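Local coordinates for OsmC family peroxiredoxin (Aquifex aeolicus, PDB 2E8E), which probably reduces peroxides, organic hydroperoxides in particular, through a pair of redox-active cysteines, at the interface of chains A and B. Numbering follows the deposited sequence. Chains: chain A/B, Hypothetical protein Aq_1549.

Contact 1: the interface of chains A and B. Residues chain A 4, 20-22; chain B 31-32, 36, 40.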
loop_
_atom_site.group_PDB
_atom_site.type_symbol
_atom_site.label_atom_id
_atom_site.label_comp_id
_atom_site.label_asym_id
_atom_site.label_seq_id
_atom_site.Cartn_x
_atom_site.Cartn_y
_atom_site.Cartn_z
ATOM N N LYS A 4 13.348 4.028 2.138
ATOM C CA LYS A 4 12.647 3.585 0.938
ATOM C C LYS A 4 12.184 4.864 0.255
ATOM O O LYS A 4 11.747 5.804 0.924
ATOM C CB LYS A 4 11.410 2.746 1.276
ATOM C CG LYS A 4 11.671 1.409 1.951
ATOM C CD LYS A 4 12.402 0.439 1.041
ATOM C CE LYS A 4 12.331 -0.973 1.605
ATOM N NZ LYS A 4 13.277 -1.898 0.935
ATOM N N THR A 20 9.368 2.538 -8.648
ATOM C CA THR A 20 9.851 1.791 -7.491
ATOM C C THR A 20 11.151 1.101 -7.899
ATOM O O THR A 20 11.606 1.250 -9.035
ATOM C CB THR A 20 8.842 0.713 -7.055
ATOM O OG1 THR A 20 8.869 -0.373 -7.988
ATOM C CG2 THR A 20 7.427 1.296 -7.013
ATOM N N SER A 21 11.744 0.341 -6.981
ATOM C CA SER A 21 12.998 -0.355 -7.262
ATOM C C SER A 21 12.955 -1.397 -8.379
ATOM O O SER A 21 13.960 -1.617 -9.052
ATOM C CB SER A 21 13.535 -1.012 -5.985
ATOM O OG SER A 21 13.947 -0.033 -5.052
ATOM N N ILE A 22 11.813 -2.040 -8.591
ATOM C CA ILE A 22 11.743 -3.055 -9.640
ATOM C C ILE A 22 11.120 -2.562 -10.938
ATOM O O ILE A 22 11.155 -3.253 -11.956
ATOM C CB ILE A 22 10.982 -4.316 -9.154
ATOM C CG1 ILE A 22 9.487 -4.025 -9.010
ATOM C CG2 ILE A 22 11.560 -4.782 -7.833
ATOM C CD1 ILE A 22 8.709 -4.099 -10.318
ATOM N N GLY B 31 9.575 -9.344 -6.543
ATOM C CA GLY B 31 8.690 -8.467 -7.287
ATOM C C GLY B 31 8.713 -7.088 -6.663
ATOM O O GLY B 31 9.732 -6.680 -6.105
ATOM N N LEU B 32 7.604 -6.365 -6.761
ATOM C CA LEU B 32 7.516 -5.029 -6.177
ATOM C C LEU B 32 7.658 -5.149 -4.659
ATOM O O LEU B 32 7.014 -5.991 -4.040
ATOM C CB LEU B 32 6.168 -4.397 -6.527
ATOM C CG LEU B 32 5.928 -4.081 -8.007
ATOM C CD1 LEU B 32 4.436 -4.080 -8.304
ATOM C CD2 LEU B 32 6.554 -2.730 -8.342
ATOM N N GLU B 36 7.561 -0.421 -0.393
ATOM C CA GLU B 36 7.615 0.618 -1.416
ATOM C C GLU B 36 6.196 0.763 -1.962
ATOM O O GLU B 36 5.749 1.873 -2.270
ATOM C CB GLU B 36 8.588 0.252 -2.546
ATOM C CG GLU B 36 10.045 0.463 -2.174
ATOM C CD GLU B 36 11.007 0.169 -3.312
ATOM O OE1 GLU B 36 10.551 -0.182 -4.423
ATOM O OE2 GLU B 36 12.229 0.288 -3.087
ATOM N N VAL B 40 3.602 3.910 -2.573
ATOM C CA VAL B 40 2.902 4.162 -3.828
ATOM C C VAL B 40 1.405 4.327 -3.554
ATOM O O VAL B 40 0.753 5.200 -4.136
ATOM C CB VAL B 40 3.115 3.010 -4.853
ATOM C CG1 VAL B 40 2.178 3.185 -6.047
ATOM C CG2 VAL B 40 4.560 3.000 -5.328
HETATM O O HOH W 1 12.957 -1.909 -1.754
#
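The side chain of B:Glu36 leaves helix 34-56 with CG anti to its own carbonyl carbon (chi1 -78°). The chain then runs on extended (chi2 -177°), so the carboxylate stands out from the helix towards chain A. A:Ser21 turns its hydroxyl OG anti to the carbonyl carbon, beside its own backbone N (chi1 -68°). This is a polar patch of the two-fold A/B interface, where the A:Thr20 to A:Ile22 loop meets the start of helix 34-56 of chain B. It probably helps hold the two chains together. The amide and the hydroxyl of A:Ser21 point the same way and grip the two carboxylate oxygens like a fork. The amide N of A:Ser21 donates to OE1 of B:Glu36 at 2.9 Å, in a nearly straight bond. The hydroxyl OG of A:Ser21 donates to OE2 of B:Glu36 at 2.6 Å. Both oxygens use their syn lone pairs, which fixes the rotation of the carboxylate. OE2 has a further partner: water 1 lies 2.7 Å from it and also 2.7 Å from the side-chain amine NZ of A:Lys4. A:Lys4, from strand 3-12, crosses the glutamate at about a right angle. Its charge would probably help to keep B:Glu36 ionised, although NZ and OE2 are not in direct contact. A:Thr20 sits beside the fork, with its methyl CG2 against CG2 of B:Val40 at 3.7 Å. Beside the polar group, A:Ile22 crosses B:Leu32 at about a right angle. This packing is tight. CD2 of B:Leu32 lies against both CG1 and CD1 of A:Ile22, 3.2 Å from the latter.

Contact 2: the interface of chains A and B. Residues chain A 43-45, 47-48, 51-52, 64, 66; chain B 8, 10, 14, 16, 28-29, 34.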
loop_
_atom_site.group_PDB
_atom_site.type_symbol
_atom_site.label_atom_id
_atom_site.label_comp_id
_atom_site.label_asym_id
_atom_site.label_seq_id
_atom_site.Cartn_x
_atom_site.Cartn_y
_atom_site.Cartn_z
ATOM N N GLY A 43 -0.985 -7.721 2.203
ATOM C CA GLY A 43 -0.948 -9.138 1.892
ATOM C C GLY A 43 0.416 -9.666 1.500
ATOM O O GLY A 43 0.829 -10.734 1.964
ATOM N N SER A 44 1.130 -8.924 0.657
ATOM C CA SER A 44 2.445 -9.368 0.218
ATOM C C SER A 44 3.491 -9.245 1.320
ATOM O O SER A 44 4.348 -10.122 1.463
ATOM C CB SER A 44 2.884 -8.598 -1.035
ATOM O OG SER A 44 2.914 -7.200 -0.810
ATOM N N CYS A 45 3.427 -8.172 2.106
ATOM C CA CYS A 45 4.386 -7.995 3.196
ATOM C C CYS A 45 4.244 -9.173 4.157
ATOM O O CYS A 45 5.234 -9.799 4.538
ATOM C CB CYS A 45 4.118 -6.691 3.952
ATOM S SG CYS A 45 5.384 -6.267 5.187
ATOM N N GLY A 47 2.725 -12.059 3.513
ATOM C CA GLY A 47 2.984 -13.288 2.779
ATOM C C GLY A 47 4.459 -13.644 2.743
ATOM O O GLY A 47 4.826 -14.819 2.794
ATOM N N VAL A 48 5.309 -12.630 2.638
ATOM C CA VAL A 48 6.749 -12.853 2.621
ATOM C C VAL A 48 7.166 -13.480 3.956
ATOM O O VAL A 48 7.971 -14.411 3.987
ATOM C CB VAL A 48 7.508 -11.524 2.399
ATOM C CG1 VAL A 48 9.003 -11.719 2.621
ATOM C CG2 VAL A 48 7.253 -11.023 0.982
ATOM N N TYR A 51 5.865 -17.124 4.159
ATOM C CA TYR A 51 6.652 -18.002 3.301
ATOM C C TYR A 51 7.948 -18.408 3.996
ATOM O O TYR A 51 8.265 -19.597 4.099
ATOM C CB TYR A 51 6.990 -17.306 1.983
ATOM C CG TYR A 51 7.807 -18.162 1.044
ATOM C CD1 TYR A 51 7.191 -19.025 0.139
ATOM C CD2 TYR A 51 9.202 -18.123 1.076
ATOM C CE1 TYR A 51 7.949 -19.832 -0.718
ATOM C CE2 TYR A 51 9.967 -18.923 0.229
ATOM C CZ TYR A 51 9.336 -19.773 -0.665
ATOM O OH TYR A 51 10.098 -20.562 -1.501
ATOM N N HIS A 52 8.693 -17.416 4.471
ATOM C CA HIS A 52 9.962 -17.666 5.147
ATOM C C HIS A 52 9.831 -18.503 6.411
ATOM O O HIS A 52 10.658 -19.375 6.666
ATOM C CB HIS A 52 10.653 -16.346 5.486
ATOM C CG HIS A 52 11.173 -15.617 4.288
ATOM N ND1 HIS A 52 11.945 -16.231 3.326
ATOM C CD2 HIS A 52 11.048 -14.326 3.903
ATOM C CE1 HIS A 52 12.272 -15.349 2.398
ATOM N NE2 HIS A 52 11.741 -14.185 2.725
ATOM N N ILE A 64 0.614 -20.700 -1.605
ATOM C CA ILE A 64 0.130 -19.905 -0.485
ATOM C C ILE A 64 -0.812 -18.901 -1.122
ATOM O O ILE A 64 -0.419 -18.163 -2.025
ATOM C CB ILE A 64 1.270 -19.140 0.230
ATOM C CG1 ILE A 64 2.225 -20.128 0.902
ATOM C CG2 ILE A 64 0.684 -18.174 1.265
ATOM C CD1 ILE A 64 3.437 -19.483 1.545
ATOM N N ILE A 66 -3.597 -15.789 -0.339
ATOM C CA ILE A 66 -4.026 -14.848 0.684
ATOM C C ILE A 66 -5.171 -14.011 0.143
ATOM O O ILE A 66 -5.058 -13.385 -0.911
ATOM C CB ILE A 66 -2.870 -13.927 1.117
ATOM C CG1 ILE A 66 -1.648 -14.770 1.498
ATOM C CG2 ILE A 66 -3.302 -13.090 2.317
ATOM C CD1 ILE A 66 -0.413 -13.952 1.843
ATOM N N LEU B 8 -4.070 -12.932 -3.494
ATOM C CA LEU B 8 -2.671 -13.193 -3.788
ATOM C C LEU B 8 -2.385 -14.681 -3.878
ATOM O O LEU B 8 -2.996 -15.487 -3.179
ATOM C CB LEU B 8 -1.770 -12.591 -2.709
ATOM C CG LEU B 8 -1.495 -11.086 -2.757
ATOM C CD1 LEU B 8 -2.797 -10.306 -2.647
ATOM C CD2 LEU B 8 -0.548 -10.718 -1.630
ATOM N N LEU B 10 1.164 -17.382 -4.573
ATOM C CA LEU B 10 2.605 -17.484 -4.714
ATOM C C LEU B 10 2.966 -17.556 -6.202
ATOM O O LEU B 10 2.340 -18.297 -6.964
ATOM C CB LEU B 10 3.092 -18.728 -3.968
ATOM C CG LEU B 10 4.546 -18.825 -3.512
ATOM C CD1 LEU B 10 4.886 -17.672 -2.571
ATOM C CD2 LEU B 10 4.745 -20.169 -2.812
ATOM N N ALA B 14 8.905 -16.483 -2.173
ATOM C CA ALA B 14 8.408 -15.394 -1.334
ATOM C C ALA B 14 7.883 -14.219 -2.150
ATOM O O ALA B 14 8.073 -13.064 -1.777
ATOM C CB ALA B 14 9.510 -14.918 -0.392
ATOM N N PHE B 16 4.368 -12.912 -4.670
ATOM C CA PHE B 16 2.968 -13.189 -4.966
ATOM C C PHE B 16 2.381 -12.461 -6.156
ATOM O O PHE B 16 2.626 -11.270 -6.337
ATOM C CB PHE B 16 2.112 -12.824 -3.750
ATOM C CG PHE B 16 2.476 -13.576 -2.511
ATOM C CD1 PHE B 16 1.779 -14.725 -2.155
ATOM C CD2 PHE B 16 3.546 -13.168 -1.728
ATOM C CE1 PHE B 16 2.148 -15.462 -1.031
ATOM C CE2 PHE B 16 3.928 -13.898 -0.601
ATOM C CZ PHE B 16 3.222 -15.050 -0.256
ATOM N N GLY B 28 6.531 -8.752 -3.671
ATOM C CA GLY B 28 7.260 -9.603 -2.754
ATOM C C GLY B 28 8.758 -9.537 -2.945
ATOM O O GLY B 28 9.287 -8.599 -3.533
ATOM N N GLU B 29 9.438 -10.563 -2.447
ATOM C CA GLU B 29 10.887 -10.651 -2.515
ATOM C C GLU B 29 11.466 -10.465 -3.921
ATOM O O GLU B 29 12.458 -9.754 -4.102
ATOM C CB GLU B 29 11.318 -11.996 -1.929
ATOM C CG GLU B 29 12.792 -12.120 -1.623
ATOM C CD GLU B 29 13.064 -13.218 -0.617
ATOM O OE1 GLU B 29 12.591 -13.091 0.534
ATOM O OE2 GLU B 29 13.740 -14.204 -0.973
ATOM N N PRO B 34 6.928 -4.697 -0.963
ATOM C CA PRO B 34 5.704 -4.334 -0.230
ATOM C C PRO B 34 5.699 -2.959 0.439
ATOM O O PRO B 34 4.712 -2.228 0.352
ATOM C CB PRO B 34 5.554 -5.474 0.773
ATOM C CG PRO B 34 6.116 -6.649 0.009
ATOM C CD PRO B 34 7.375 -6.053 -0.594
#
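This is an interlocked strand and helix interface of the two-fold dimer, in which strand 3-12 of chain B extends the sheet of chain A. It probably stabilises the dimer typical of OsmC proteins. B:Leu8 pairs antiparallel with A:Ile66 of strand 63-72. The amide N of B:Leu8 donates to O of A:Ile66 at 2.8 Å, in the carbonyl plane. The return bond, from N of A:Ile66 to O of B:Leu8, is 2.9 Å, with the donor above the carbonyl plane. Farther along, N of B:Leu10 donates to O of A:Ile64 at 3.1 Å. B:Phe16 wedges between strand 63-72 and helix 34-56 of chain A. The CE2 and CZ rim of its ring lies on the backbone of A:Gly47, with CZ 3.5 Å from CA, where the glycine has no side chain in the way. Its CE1 meets CG2 of A:Ile64. A:Tyr51 has CG anti to its backbone N (chi1 180°), and one ring face lies over the backbone of B:Ala14, whose N is 3.4 Å above the ring centre. The CD1 and CE1 edge of the tyrosine meets the two methyls of B:Leu10. An alanine at A:Tyr51 would probably loosen the B:Ala14 turn and leave the B:Leu10 methyls less well packed. A:Cys45, probably one of the redox-active pair and reduced here, has its CA 3.7 Å from CB of B:Pro34. A:His52 and the B:Glu29 carboxylate are nearly coplanar, 19° apart. NE2 of A:His52 donates to the syn lone pair of B:Glu29 OE1 at 2.6 Å, a short but bent bond (128° at H) with OE1 in the ring plane, displaced towards CE1.

Contact 1 and contact 2 have C-alpha centres about 14 Å apart and belong to one two-fold interface. Strand 3-12 and helix 34-56 serve both. In contact 1 the strand is from chain A and the helix from chain B. Contact 2 uses the strand of chain B against the helix of chain A, and also B:Pro34, the first residue of the chain B helix, close to B:Glu36 of contact 1. Helix 34-56 of chain A carries A:Cys45, which forms a disulfide in another state of the protein. Assembly may therefore help to position the probable redox cysteine. Symmetry repeats both contacts with the chains exchanged.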